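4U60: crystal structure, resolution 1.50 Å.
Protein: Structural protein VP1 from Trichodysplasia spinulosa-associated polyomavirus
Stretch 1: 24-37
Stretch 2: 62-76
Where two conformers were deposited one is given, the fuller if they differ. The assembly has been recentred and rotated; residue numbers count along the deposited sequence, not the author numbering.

Stretch 1, residues 24-37: TIELYLNTRMGQND
Stretch 2 62-76: SGEIPTYSTARINLP

How do the two strands face each other at the start of stretch 1? Strand 24-29 runs extended and roughly antiparallel to strand 69-74, their N-to-C directions 150° apart and their axes 8.0 Å apart at closest approach. Ile25 and Ile73 are in register, CA to CA 8.3 Å. That spacing is too wide for backbone pairing, so side chains fill the gap. Ile25, Leu27 and Leu29 point toward stretch 2, whereas Thr24 points away from it, the alternation expected of a strand. Ile25 (phi/psi -123/129, chi1 m, chi2 m) places CG2 3.9 Å from CG2 of Ile73, itself m, m, and CG1 3.6 Å from CD2 of Leu75. Leu75 (chi1 m, chi2 t) sets off sideways, but its end comes nearer.

What continues this apolar seam along the strand? Leu27 (-158/167, chi1 p, chi2 148°) brings CD1 to 4.1 Å from CD1 of Ile73. Leu29 (-123/126, chi1 m, chi2 t) has CD2 3.8 Å from CB of Ala71 and CB 4.1 Å from CB of Ser69. Ala71 and Ser69 also point toward stretch 1; their short side chains leave room for the branched leucine. These are pure packing contacts, part of the 677 Å² buried between the stretches.

How does the contact turn polar after Leu29? Asn30 and Thr31 (-76/153 and -71/151) remain extended, with side chains pointing away. The buried Ser69 (-85/145, chi1 m) suits this place because its small hydroxyl receives hydrogen bonds from two waters. Water 1 donates to Ser69 OG at 2.8 Å and, weakly, to Leu29 O at 2.8 Å. Water 2 donates to Ser69 OG at 2.7 Å and to Thr67 O at 2.9 Å, while accepting from Arg32 N at 2.9 Å. Asn30 O also lies 2.9 Å from Ser69 OG.

Where do the backbones join directly? At Arg32 (-125/74), Thr67 N donates to Arg32 O at 2.9 Å, nearly straight at 173°; Pro66 CA adds a CA-H...O contact to Arg32 O at 3.4 Å. The arginine (m, m, t, chi4 -122°) starts toward stretch 2, with CG 3.5 Å from Ser69 OG, before its end leads away and NH1 donates to Thr31 O at 2.9 Å. Water 3 donates to Arg32 O at 3.2 Å and Ile65 O at 3.0 Å, and accepts from Thr67 OG1 at 2.7 Å and Asn36 ND2 at 3.1 Å.

What lets the chains close to 4 Å beyond this point? Met33 (-87/-16, chi1 m, chi2 m, chi3 98°) points away, yet its end returns to set CE 3.8 Å from Pro66 CB; their CA atoms are 4.1 Å apart. Gly34 (148/-45) and Gly63 (90/2) then meet, CA to CA 4.0 Å, with Gly34 CA 3.1 Å from Gly63 O in a CA-H...O contact. A CB on Gly34 would lie 1.8 Å from Gly63 O, a clash. Asn36 (chi1 m) braces the turn: Gly34 N donates to Asn36 OD1 at 3.0 Å.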

ATOM      1  N   THR C  24       7.326 -32.085 -14.071  1.00 25.29           N
ATOM      2  CA  THR C  24       6.880 -30.709 -14.132  1.00 24.06           C
ATOM      3  C   THR C  24       5.968 -30.555 -15.327  1.00 23.71           C
ATOM      4  O   THR C  24       6.139 -31.233 -16.353  1.00 25.37           O
ATOM      5  CB  THR C  24       8.052 -29.731 -14.254  1.00 24.64           C
ATOM      6  OG1 THR C  24       8.734 -29.978 -15.480  1.00 26.36           O
ATOM      7  CG2 THR C  24       9.027 -29.901 -13.102  1.00 25.45           C
ATOM      8  N   ILE C  25       4.996 -29.667 -15.183  1.00 21.96           N
ATOM      9  CA  ILE C  25       4.076 -29.347 -16.249  1.00 21.54           C
ATOM     10  C   ILE C  25       4.181 -27.846 -16.475  1.00 20.36           C
ATOM     11  O   ILE C  25       4.074 -27.057 -15.532  1.00 19.42           O
ATOM     12  CB  ILE C  25       2.623 -29.695 -15.848  1.00 21.11           C
ATOM     13  CG1 ILE C  25       2.448 -31.213 -15.752  1.00 22.62           C
ATOM     14  CG2 ILE C  25       1.606 -29.065 -16.808  1.00 20.58           C
ATOM     15  CD1 ILE C  25       2.614 -31.952 -17.059  1.00 23.75           C
ATOM     16  N   GLU C  26       4.370 -27.466 -17.723  1.00 20.35           N
ATOM     17  CA  GLU C  26       4.433 -26.077 -18.096  1.00 20.09           C
ATOM     18  C   GLU C  26       3.333 -25.813 -19.111  1.00 19.30           C
ATOM     19  O   GLU C  26       3.124 -26.592 -20.041  1.00 19.91           O
ATOM     20  CB  GLU C  26       5.818 -25.816 -18.676  1.00 22.09           C
ATOM     21  CG  GLU C  26       6.103 -24.397 -19.046  1.00 23.11           C
ATOM     22  CD  GLU C  26       7.512 -24.249 -19.588  1.00 25.11           C
ATOM     23  OE1 GLU C  26       8.280 -23.449 -19.030  1.00 27.29           O
ATOM     24  OE2 GLU C  26       7.871 -24.936 -20.567  1.00 27.29           O
ATOM     25  N   LEU C  27       2.607 -24.725 -18.923  1.00 18.02           N
ATOM     26  CA  LEU C  27       1.566 -24.344 -19.869  1.00 17.75           C
ATOM     27  C   LEU C  27       1.275 -22.875 -19.757  1.00 16.45           C
ATOM     28  O   LEU C  27       1.704 -22.218 -18.814  1.00 15.91           O
ATOM     29  CB  LEU C  27       0.280 -25.124 -19.619  1.00 18.18           C
ATOM     30  CG  LEU C  27      -0.503 -24.710 -18.375  1.00 17.50           C
ATOM     31  CD1 LEU C  27      -2.006 -24.874 -18.538  1.00 17.83           C
ATOM     32  CD2 LEU C  27      -0.022 -25.532 -17.180  1.00 18.08           C
ATOM     33  N   TYR C  28       0.549 -22.358 -20.735  1.00 16.04           N
ATOM     34  CA  TYR C  28      -0.038 -21.026 -20.626  1.00 15.02           C
ATOM     35  C   TYR C  28      -1.506 -21.127 -20.999  1.00 14.85           C
ATOM     36  O   TYR C  28      -1.929 -22.068 -21.710  1.00 15.74           O
ATOM     37  CB  TYR C  28       0.701 -19.997 -21.519  1.00 15.37           C
ATOM     38  CG  TYR C  28       0.608 -20.322 -23.000  1.00 16.14           C
ATOM     39  CD1 TYR C  28      -0.461 -19.868 -23.770  1.00 15.96           C
ATOM     40  CD2 TYR C  28       1.549 -21.130 -23.608  1.00 17.28           C
ATOM     41  CE1 TYR C  28      -0.568 -20.201 -25.120  1.00 17.12           C
ATOM     42  CE2 TYR C  28       1.451 -21.476 -24.953  1.00 18.31           C
ATOM     43  CZ  TYR C  28       0.379 -21.011 -25.704  1.00 18.23           C
ATOM     44  OH  TYR C  28       0.295 -21.367 -27.039  1.00 20.27           O
ATOM     45  N   LEU C  29      -2.285 -20.177 -20.499  1.00 14.11           N
ATOM     46  CA  LEU C  29      -3.672 -20.023 -20.893  1.00 14.33           C
ATOM     47  C   LEU C  29      -3.893 -18.619 -21.432  1.00 14.01           C
ATOM     48  O   LEU C  29      -3.585 -17.634 -20.766  1.00 13.74           O
ATOM     49  CB  LEU C  29      -4.605 -20.270 -19.706  1.00 14.31           C
ATOM     50  CG  LEU C  29      -4.613 -21.713 -19.182  1.00 15.03           C
ATOM     51  CD1 LEU C  29      -5.417 -21.776 -17.895  1.00 15.06           C
ATOM     52  CD2 LEU C  29      -5.161 -22.690 -20.216  1.00 16.13           C
ATOM     53  N   ASN C  30      -4.430 -18.550 -22.648  1.00 14.08           N
ATOM     54  CA  ASN C  30      -4.838 -17.277 -23.197  1.00 14.06           C
ATOM     55  C   ASN C  30      -6.146 -16.801 -22.589  1.00 13.62           C
ATOM     56  O   ASN C  30      -6.984 -17.583 -22.135  1.00 14.30           O
ATOM     57  CB  ASN C  30      -4.914 -17.319 -24.723  1.00 14.64           C
ATOM     58  CG  ASN C  30      -3.572 -17.039 -25.371  1.00 15.26           C
ATOM     59  OD1 ASN C  30      -2.937 -16.023 -25.084  1.00 15.18           O
ATOM     60  ND2 ASN C  30      -3.120 -17.940 -26.209  1.00 16.13           N
ATOM     61  N   THR C  31      -6.290 -15.481 -22.590  1.00 13.06           N
ATOM     62  CA  THR C  31      -7.402 -14.819 -21.941  1.00 12.58           C
ATOM     63  C   THR C  31      -8.713 -15.043 -22.703  1.00 12.89           C
ATOM     64  O   THR C  31      -8.708 -15.258 -23.949  1.00 13.20           O
ATOM     65  CB  THR C  31      -7.110 -13.316 -21.790  1.00 12.55           C
ATOM     66  OG1 THR C  31      -7.969 -12.748 -20.807  1.00 12.28           O
ATOM     67  CG2 THR C  31      -7.292 -12.570 -23.088  1.00 12.90           C
ATOM     68  N   ARG C  32      -9.823 -15.026 -21.959  1.00 12.61           N
ATOM     69  CA  ARG C  32     -11.159 -15.222 -22.519  1.00 13.21           C
ATOM     70  C   ARG C  32     -12.057 -14.042 -22.141  1.00 13.09           C
ATOM     71  O   ARG C  32     -12.948 -14.125 -21.298  1.00 13.23           O
ATOM     72  CB  ARG C  32     -11.745 -16.558 -22.073  1.00 13.62           C
ATOM     73  CG  ARG C  32     -10.861 -17.758 -22.426  1.00 13.98           C
ATOM     74  CD  ARG C  32     -10.772 -17.939 -23.918  1.00 15.08           C
ATOM     75  NE  ARG C  32      -9.894 -19.020 -24.364  1.00 15.85           N
ATOM     76  CZ  ARG C  32      -8.854 -18.869 -25.172  1.00 16.40           C
ATOM     77  NH1 ARG C  32      -8.464 -17.669 -25.601  1.00 16.23           N
ATOM     78  NH2 ARG C  32      -8.183 -19.955 -25.575  1.00 17.45           N
ATOM     79  N   MET C  33     -11.807 -12.926 -22.805  1.00 12.87           N
ATOM     80  CA  MET C  33     -12.537 -11.710 -22.519  1.00 13.04           C
ATOM     81  C   MET C  33     -13.844 -11.537 -23.264  1.00 13.58           C
ATOM     82  O   MET C  33     -14.644 -10.691 -22.895  1.00 13.39           O
ATOM     83  CB  MET C  33     -11.631 -10.518 -22.817  1.00 13.09           C
ATOM     84  CG  MET C  33     -10.429 -10.377 -21.878  1.00 12.80           C
ATOM     85  SD  MET C  33     -10.859 -10.068 -20.147  1.00 12.78           S
ATOM     86  CE  MET C  33     -10.744 -11.708 -19.440  1.00 12.09           C
ATOM     87  N   GLY C  34     -14.048 -12.312 -24.328  1.00 14.03           N
ATOM     88  CA  GLY C  34     -15.293 -12.249 -25.097  1.00 14.88           C
ATOM     89  C   GLY C  34     -15.076 -12.537 -26.565  1.00 15.62           C
ATOM     90  O   GLY C  34     -15.868 -13.255 -27.186  1.00 16.65           O
ATOM     91  N   GLN C  35     -14.043 -11.943 -27.146  1.00 15.68           N
ATOM     92  CA  GLN C  35     -13.613 -12.305 -28.483  1.00 16.73           C
ATOM     93  C   GLN C  35     -12.457 -13.278 -28.272  1.00 16.30           C
ATOM     94  O   GLN C  35     -11.313 -12.887 -28.021  1.00 15.61           O
ATOM     95  CB  GLN C  35     -13.214 -11.062 -29.248  1.00 17.65           C
ATOM     96  CG  GLN C  35     -13.090 -11.194 -30.752  1.00 19.24           C
ATOM     97  CD  GLN C  35     -12.504 -12.508 -31.210  1.00 20.12           C
ATOM     98  OE1 GLN C  35     -13.208 -13.544 -31.291  1.00 20.28           O
ATOM     99  NE2 GLN C  35     -11.212 -12.476 -31.553  1.00 21.23           N
ATOM    100  N   ASN C  36     -12.783 -14.561 -28.345  1.00 16.85           N
ATOM    101  CA  ASN C  36     -11.875 -15.633 -27.933  1.00 16.69           C
ATOM    102  C   ASN C  36     -11.314 -16.428 -29.104  1.00 18.02           C
ATOM    103  O   ASN C  36     -10.642 -17.445 -28.888  1.00 19.07           O
ATOM    104  CB  ASN C  36     -12.609 -16.545 -26.940  1.00 16.69           C
ATOM    105  CG  ASN C  36     -13.114 -15.770 -25.738  1.00 15.89           C
ATOM    106  OD1 ASN C  36     -12.575 -14.702 -25.412  1.00 15.41           O
ATOM    107  ND2 ASN C  36     -14.138 -16.277 -25.094  1.00 16.31           N
ATOM    108  N   ASP C  37     -11.552 -15.925 -30.312  1.00 18.69           N
ATOM    109  CA  ASP C  37     -11.063 -16.515 -31.559  1.00 19.49           C
ATOM    110  C   ASP C  37      -9.760 -15.824 -31.937  1.00 19.65           C
ATOM    111  O   ASP C  37      -9.754 -14.661 -32.350  1.00 19.22           O
ATOM    112  CB  ASP C  37     -12.121 -16.346 -32.676  1.00 20.53           C
ATOM    113  CG  ASP C  37     -11.759 -17.051 -33.960  1.00 22.09           C
ATOM    114  OD1 ASP C  37     -10.566 -17.320 -34.214  1.00 21.98           O
ATOM    115  OD2 ASP C  37     -12.706 -17.320 -34.741  1.00 23.07           O
ATOM    116  N   SER C  62     -23.587 -10.772 -27.113  1.00 17.42           N
ATOM    117  CA  SER C  62     -22.671 -11.878 -27.289  1.00 17.74           C
ATOM    118  C   SER C  62     -21.243 -11.366 -27.358  1.00 17.15           C
ATOM    119  O   SER C  62     -20.926 -10.476 -28.154  1.00 17.67           O
ATOM    120  CB  SER C  62     -22.985 -12.658 -28.559  1.00 19.15           C
ATOM    121  OG  SER C  62     -22.181 -13.826 -28.605  1.00 19.68           O
ATOM    122  N   GLY C  63     -20.397 -11.915 -26.497  1.00 16.17           N
ATOM    123  CA  GLY C  63     -18.983 -11.575 -26.500  1.00 15.71           C
ATOM    124  C   GLY C  63     -18.563 -10.410 -25.642  1.00 15.04           C
ATOM    125  O   GLY C  63     -17.390 -10.056 -25.655  1.00 14.53           O
ATOM    126  N   GLU C  64     -19.473  -9.778 -24.901  1.00 15.12           N
ATOM    127  CA  GLU C  64     -19.059  -8.662 -24.058  1.00 14.10           C
ATOM    128  C   GLU C  64     -18.714  -9.059 -22.628  1.00 14.15           C
ATOM    129  O   GLU C  64     -18.407  -8.186 -21.824  1.00 14.28           O
ATOM    130  CB  GLU C  64     -20.092  -7.527 -24.047  1.00 14.11           C
ATOM    131  CG  GLU C  64     -21.361  -7.739 -23.229  1.00 13.99           C
ATOM    132  CD  GLU C  64     -22.133  -6.445 -23.100  1.00 13.89           C
ATOM    133  OE1 GLU C  64     -23.072  -6.233 -23.918  1.00 14.27           O
ATOM    134  OE2 GLU C  64     -21.759  -5.631 -22.221  1.00 13.01           O
ATOM    135  N   ILE C  65     -18.778 -10.345 -22.291  1.00 14.88           N
ATOM    136  CA  ILE C  65     -18.510 -10.698 -20.919  1.00 15.30           C
ATOM    137  C   ILE C  65     -17.349 -11.704 -20.778  1.00 14.00           C
ATOM    138  O   ILE C  65     -17.271 -12.704 -21.482  1.00 14.92           O
ATOM    139  CB  ILE C  65     -19.739 -11.103 -20.109  1.00 17.33           C
ATOM    140  CG1 ILE C  65     -20.213 -12.407 -20.633  1.00 18.51           C
ATOM    141  CG2 ILE C  65     -20.836 -10.013 -20.027  1.00 17.75           C
ATOM    142  CD1 ILE C  65     -19.657 -13.510 -19.790  1.00 20.41           C
ATOM    143  N   PRO C  66     -16.430 -11.395 -19.872  1.00 12.97           N
ATOM    144  CA  PRO C  66     -15.302 -12.275 -19.600  0.50 12.54           C
ATOM    145  C   PRO C  66     -15.689 -13.610 -18.963  1.00 12.38           C
ATOM    146  O   PRO C  66     -16.636 -13.667 -18.169  1.00 12.03           O
ATOM    147  CB  PRO C  66     -14.451 -11.448 -18.641  0.50 12.22           C
ATOM    148  CG  PRO C  66     -14.760 -10.035 -19.007  0.50 12.49           C
ATOM    149  CD  PRO C  66     -16.198 -10.026 -19.394  0.50 12.85           C
ATOM    150  N   THR C  67     -14.934 -14.658 -19.302  1.00 11.72           N
ATOM    151  CA  THR C  67     -15.148 -15.988 -18.760  1.00 11.73           C
ATOM    152  C   THR C  67     -13.830 -16.526 -18.212  1.00 11.59           C
ATOM    153  O   THR C  67     -12.756 -15.956 -18.465  1.00 11.90           O
ATOM    154  CB  THR C  67     -15.700 -16.958 -19.818  1.00 12.20           C
ATOM    155  OG1 THR C  67     -14.889 -16.900 -20.993  1.00 12.38           O
ATOM    156  CG2 THR C  67     -17.128 -16.598 -20.177  1.00 12.64           C
ATOM    157  N   TYR C  68     -13.908 -17.579 -17.424  1.00 11.81           N
ATOM    158  CA  TYR C  68     -12.696 -18.246 -16.927  1.00 11.75           C
ATOM    159  C   TYR C  68     -11.958 -18.989 -18.027  1.00 12.00           C
ATOM    160  O   TYR C  68     -12.566 -19.625 -18.916  1.00 12.77           O
ATOM    161  CB  TYR C  68     -13.008 -19.202 -15.784  1.00 12.33           C
ATOM    162  CG  TYR C  68     -13.504 -18.510 -14.531  1.00 12.35           C
ATOM    163  CD1 TYR C  68     -12.613 -17.841 -13.708  1.00 12.22           C
ATOM    164  CD2 TYR C  68     -14.848 -18.484 -14.199  1.00 12.77           C
ATOM    165  CE1 TYR C  68     -13.040 -17.212 -12.551  1.00 12.66           C
ATOM    166  CE2 TYR C  68     -15.296 -17.845 -13.060  1.00 12.98           C
ATOM    167  CZ  TYR C  68     -14.382 -17.188 -12.244  1.00 12.91           C
ATOM    168  OH  TYR C  68     -14.804 -16.537 -11.104  1.00 13.84           O
ATOM    169  N   SER C  69     -10.628 -18.899 -17.988  1.00 11.73           N
ATOM    170  CA  SER C  69      -9.789 -19.801 -18.740  1.00 12.13           C
ATOM    171  C   SER C  69      -9.582 -21.067 -17.924  1.00 12.24           C
ATOM    172  O   SER C  69      -9.447 -21.010 -16.708  1.00 12.52           O
ATOM    173  CB  SER C  69      -8.436 -19.162 -18.999  1.00 11.91           C
ATOM    174  OG  SER C  69      -8.586 -17.952 -19.737  1.00 11.98           O
ATOM    175  N   THR C  70      -9.500 -22.211 -18.586  1.00 12.90           N
ATOM    176  CA  THR C  70      -9.237 -23.453 -17.883  1.00 13.38           C
ATOM    177  C   THR C  70      -8.722 -24.536 -18.835  1.00 14.02           C
ATOM    178  O   THR C  70      -8.990 -24.529 -20.040  1.00 14.40           O
ATOM    179  CB  THR C  70     -10.489 -23.955 -17.125  1.00 13.61           C
ATOM    180  OG1 THR C  70     -10.119 -24.955 -16.162  1.00 14.10           O
ATOM    181  CG2 THR C  70     -11.533 -24.524 -18.072  1.00 14.63           C
ATOM    182  N   ALA C  71      -7.959 -25.450 -18.258  1.00 14.37           N
ATOM    183  CA  ALA C  71      -7.471 -26.632 -18.977  1.00 15.37           C
ATOM    184  C   ALA C  71      -7.305 -27.787 -18.014  1.00 15.90           C
ATOM    185  O   ALA C  71      -7.026 -27.589 -16.814  1.00 15.45           O
ATOM    186  CB  ALA C  71      -6.128 -26.354 -19.644  1.00 15.54           C
ATOM    187  N   ARG C  72      -7.505 -28.991 -18.537  1.00 16.94           N
ATOM    188  CA  ARG C  72      -7.127 -30.216 -17.871  1.00 17.67           C
ATOM    189  C   ARG C  72      -5.904 -30.728 -18.596  1.00 18.23           C
ATOM    190  O   ARG C  72      -5.950 -30.951 -19.816  1.00 19.38           O
ATOM    191  CB  ARG C  72      -8.232 -31.262 -17.959  1.00 19.01           C
ATOM    192  CG  ARG C  72      -7.849 -32.596 -17.351  1.00 20.21           C
ATOM    193  CD  ARG C  72      -8.893 -33.665 -17.661  1.00 21.86           C
ATOM    194  NE  ARG C  72      -8.572 -34.912 -16.988  1.00 23.18           N
ATOM    195  CZ  ARG C  72      -7.656 -35.774 -17.401  1.00 24.50           C
ATOM    196  NH1 ARG C  72      -6.961 -35.549 -18.517  1.00 25.78           N
ATOM    197  NH2 ARG C  72      -7.446 -36.891 -16.700  1.00 25.32           N
ATOM    198  N   ILE C  73      -4.822 -30.938 -17.857  1.00 18.02           N
ATOM    199  CA  ILE C  73      -3.600 -31.478 -18.443  1.00 19.41           C
ATOM    200  C   ILE C  73      -3.467 -32.952 -18.067  1.00 20.43           C
ATOM    201  O   ILE C  73      -3.572 -33.319 -16.902  1.00 19.93           O
ATOM    202  CB  ILE C  73      -2.340 -30.728 -17.949  1.00 19.19           C
ATOM    203  CG1 ILE C  73      -2.447 -29.220 -18.199  1.00 18.80           C
ATOM    204  CG2 ILE C  73      -1.084 -31.314 -18.583  1.00 20.26           C
ATOM    205  CD1 ILE C  73      -2.669 -28.779 -19.615  1.00 20.10           C
ATOM    206  N   ASN C  74      -3.221 -33.781 -19.073  1.00 22.32           N
ATOM    207  CA  ASN C  74      -2.999 -35.204 -18.877  1.00 24.37           C
ATOM    208  C   ASN C  74      -1.626 -35.457 -18.326  1.00 24.05           C
ATOM    209  O   ASN C  74      -0.636 -35.052 -18.937  1.00 25.13           O
ATOM    210  CB  ASN C  74      -3.090 -35.938 -20.207  1.00 27.18           C
ATOM    211  CG  ASN C  74      -4.486 -35.952 -20.743  1.00 29.06           C
ATOM    212  OD1 ASN C  74      -5.400 -36.449 -20.076  1.00 31.39           O
ATOM    213  ND2 ASN C  74      -4.679 -35.400 -21.931  1.00 30.40           N
ATOM    214  N   LEU C  75      -1.562 -36.135 -17.194  1.00 22.99           N
ATOM    215  CA  LEU C  75      -0.308 -36.469 -16.565  1.00 23.01           C
ATOM    216  C   LEU C  75       0.098 -37.888 -16.939  1.00 24.39           C
ATOM    217  O   LEU C  75      -0.736 -38.694 -17.380  1.00 24.79           O
ATOM    218  CB  LEU C  75      -0.426 -36.351 -15.056  1.00 22.27           C
ATOM    219  CG  LEU C  75      -0.843 -34.962 -14.560  1.00 20.93           C
ATOM    220  CD1 LEU C  75      -1.075 -34.999 -13.060  1.00 20.37           C
ATOM    221  CD2 LEU C  75       0.167 -33.895 -14.936  1.00 20.58           C
ATOM    222  N   PRO C  76       1.381 -38.211 -16.750  1.00 24.75           N
ATOM    223  CA  PRO C  76       1.826 -39.555 -17.068  1.00 26.64           C
ATOM    224  C   PRO C  76       1.047 -40.605 -16.281  1.00 27.49           C
ATOM    225  O   PRO C  76       0.870 -40.462 -15.063  1.00 25.94           O
ATOM    226  CB  PRO C  76       3.287 -39.539 -16.637  1.00 26.61           C
ATOM    227  CG  PRO C  76       3.699 -38.122 -16.792  1.00 25.41           C
ATOM    228  CD  PRO C  76       2.499 -37.345 -16.348  1.00 24.14           C
TER
HETATM  229  O   HOH W   1      -6.009 -16.846 -19.508  1.00 23.73           O
HETATM  230  O   HOH W   2      -9.975 -15.673 -19.091  1.00 11.43           O
HETATM  231  O   HOH W   3     -15.638 -14.946 -22.739  1.00 15.49           O